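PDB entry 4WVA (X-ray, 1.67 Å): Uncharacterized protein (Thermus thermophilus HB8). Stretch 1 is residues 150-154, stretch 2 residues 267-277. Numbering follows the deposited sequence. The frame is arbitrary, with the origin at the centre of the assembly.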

# COMPACT_ATOMS: atom_id res chain seq x y z
N ARG A 150 -14.66 15.26 1.63
CA ARG A 150 -13.46 14.85 0.90
C ARG A 150 -12.68 13.76 1.64
O ARG A 150 -11.43 13.75 1.67
CB ARG A 150 -12.56 16.07 0.66
CG ARG A 150 -13.27 17.21 -0.04
CD ARG A 150 -12.27 18.27 -0.44
NE ARG A 150 -11.70 18.92 0.74
CZ ARG A 150 -10.66 19.74 0.72
NH1 ARG A 150 -10.04 20.02 -0.43
NH2 ARG A 150 -10.21 20.27 1.86
N THR A 151 -13.42 12.84 2.22
CA THR A 151 -12.85 11.79 3.05
C THR A 151 -12.27 10.63 2.26
O THR A 151 -11.44 9.88 2.80
CB THR A 151 -13.89 11.18 4.03
OG1 THR A 151 -14.90 10.44 3.32
CG2 THR A 151 -14.55 12.26 4.88
N GLY A 152 -12.73 10.42 1.03
CA GLY A 152 -12.40 9.20 0.28
C GLY A 152 -13.39 8.06 0.48
O GLY A 152 -13.33 7.04 -0.23
N LEU A 153 -14.31 8.23 1.44
CA LEU A 153 -15.39 7.27 1.70
C LEU A 153 -16.72 7.89 1.32
O LEU A 153 -16.94 9.08 1.56
CB LEU A 153 -15.42 6.88 3.17
CG LEU A 153 -14.21 6.08 3.63
CD1 LEU A 153 -14.04 6.19 5.13
CD2 LEU A 153 -14.35 4.62 3.22
N VAL A 154 -17.57 7.10 0.68
CA VAL A 154 -18.91 7.58 0.33
C VAL A 154 -19.93 7.12 1.36
O VAL A 154 -19.84 6.01 1.90
CB VAL A 154 -19.33 7.15 -1.10
CG1 VAL A 154 -18.47 7.85 -2.14
CG2 VAL A 154 -19.31 5.65 -1.25
N VAL A 267 -6.49 6.60 -4.27
CA VAL A 267 -5.53 6.81 -3.21
C VAL A 267 -6.23 7.21 -1.92
O VAL A 267 -5.96 6.65 -0.87
CB VAL A 267 -4.46 7.83 -3.64
CG1 VAL A 267 -3.55 8.21 -2.49
CG2 VAL A 267 -3.67 7.23 -4.79
N ARG A 268 -7.17 8.14 -2.02
CA ARG A 268 -7.93 8.56 -0.84
C ARG A 268 -8.87 7.46 -0.35
O ARG A 268 -9.09 7.31 0.84
CB ARG A 268 -8.65 9.89 -1.10
CG ARG A 268 -7.64 10.99 -1.41
CD ARG A 268 -8.21 12.35 -1.75
NE ARG A 268 -7.14 13.23 -2.27
CZ ARG A 268 -6.25 13.91 -1.54
NH1 ARG A 268 -6.28 13.89 -0.21
NH2 ARG A 268 -5.34 14.67 -2.14
N GLY A 269 -9.40 6.66 -1.28
CA GLY A 269 -10.24 5.55 -0.91
C GLY A 269 -9.53 4.42 -0.22
O GLY A 269 -10.12 3.72 0.62
N GLU A 270 -8.25 4.24 -0.54
CA GLU A 270 -7.47 3.21 0.11
C GLU A 270 -7.27 3.58 1.57
O GLU A 270 -7.34 2.73 2.46
CB GLU A 270 -6.11 3.08 -0.59
CG GLU A 270 -5.30 1.92 -0.06
CD GLU A 270 -4.14 1.57 -0.96
OE1 GLU A 270 -3.89 2.32 -1.92
OE2 GLU A 270 -3.49 0.54 -0.68
N VAL A 271 -7.00 4.86 1.81
CA VAL A 271 -6.85 5.35 3.18
C VAL A 271 -8.16 5.13 3.95
O VAL A 271 -8.15 4.58 5.03
CB VAL A 271 -6.48 6.84 3.24
CG1 VAL A 271 -6.52 7.34 4.68
CG2 VAL A 271 -5.12 7.07 2.62
N GLY A 272 -9.27 5.54 3.35
CA GLY A 272 -10.58 5.43 4.00
C GLY A 272 -10.97 3.99 4.30
O GLY A 272 -11.40 3.66 5.39
N LEU A 273 -10.84 3.12 3.30
CA LEU A 273 -11.32 1.76 3.50
C LEU A 273 -10.54 1.05 4.58
O LEU A 273 -11.11 0.36 5.42
CB LEU A 273 -11.30 0.96 2.18
CG LEU A 273 -12.12 -0.34 2.18
CD1 LEU A 273 -13.60 -0.06 2.32
CD2 LEU A 273 -11.85 -1.16 0.93
N GLU A 274 -9.23 1.25 4.62
CA GLU A 274 -8.43 0.65 5.67
C GLU A 274 -8.70 1.20 7.06
O GLU A 274 -8.52 0.50 8.06
CB GLU A 274 -6.94 0.68 5.32
CG GLU A 274 -6.62 -0.29 4.20
CD GLU A 274 -6.91 -1.74 4.60
OE1 GLU A 274 -6.22 -2.28 5.49
OE2 GLU A 274 -7.84 -2.31 4.03
N ALA A 275 -9.23 2.42 7.15
CA ALA A 275 -9.63 3.00 8.42
C ALA A 275 -10.77 2.22 9.08
O ALA A 275 -10.91 2.25 10.29
CB ALA A 275 -10.04 4.46 8.25
N LEU A 276 -11.59 1.54 8.29
CA LEU A 276 -12.74 0.81 8.83
C LEU A 276 -12.34 -0.43 9.60
O LEU A 276 -13.18 -1.05 10.28
CB LEU A 276 -13.71 0.44 7.71
CG LEU A 276 -14.24 1.60 6.86
CD1 LEU A 276 -15.20 1.07 5.80
CD2 LEU A 276 -14.92 2.64 7.73
N TRP A 277 -11.09 -0.85 9.47
CA TRP A 277 -10.61 -2.00 10.22
C TRP A 277 -10.59 -1.72 11.72
O TRP A 277 -10.00 -0.72 12.14
CB TRP A 277 -9.20 -2.37 9.79
CG TRP A 277 -8.63 -3.55 10.54
CD1 TRP A 277 -7.70 -3.53 11.54
CD2 TRP A 277 -8.94 -4.92 10.31
NE1 TRP A 277 -7.42 -4.81 11.95
CE2 TRP A 277 -8.17 -5.68 11.21
CE3 TRP A 277 -9.79 -5.59 9.42
CZ2 TRP A 277 -8.23 -7.08 11.25
CZ3 TRP A 277 -9.85 -6.97 9.46
CH2 TRP A 277 -9.08 -7.70 10.35

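Residues 150-154 form an irregular segment that lies against a helix that begins earlier in the chain and includes residues 267-274. The two pieces are far apart in sequence but belong to one chain. About 260 Å² of surface is buried between them, both sides summed. No hydrogen bond crosses the contact, so it rests on close packing and one CA-H...O contact.

Leu153 has the most surface covered. Its CA-to-CB bond points sideways to the helix, but the end of the side chain comes nearer. CD2 of Leu153 sits 3.6 Å from C of Gly272 and 3.8 Å from N of Leu273, so the methyl lies directly on the helix backbone. Gly272 makes this possible. An ideal CB on Gly272 would fall 2.6 Å from CG of Leu153, which is a clash. Farther along, CD2 of Leu153 meets CD1 of Leu276 at 4.5 Å, a loose apolar contact.

Gly152 is next in covered area. Its CA lies 4.4 Å from CA of Gly269, the closest pair of CA atoms across the contact. The missing side chain of Gly152 leaves room for the helix. An ideal CB on Gly152 would point toward the helix and lie 2.4 Å from O of Arg268. The backbone angles of Gly152, 90/-9, call for glycine independently. O of Gly152 lies 3.5 Å from CA of Gly269, with an angle of 138° at the hydrogen. This is the CA-H...O contact.

Arg268 contributes its backbone carbonyl, whose O is 3.9 Å from CA of Gly152. That same O accepts the helix hydrogen bond from N of Gly272 at 3.1 Å. The side chain of Arg268 starts toward the segment, but its end leads away.

Within the segment, N of Leu153 donates to OG1 of Thr151 at 3.0 Å, spanning Gly152.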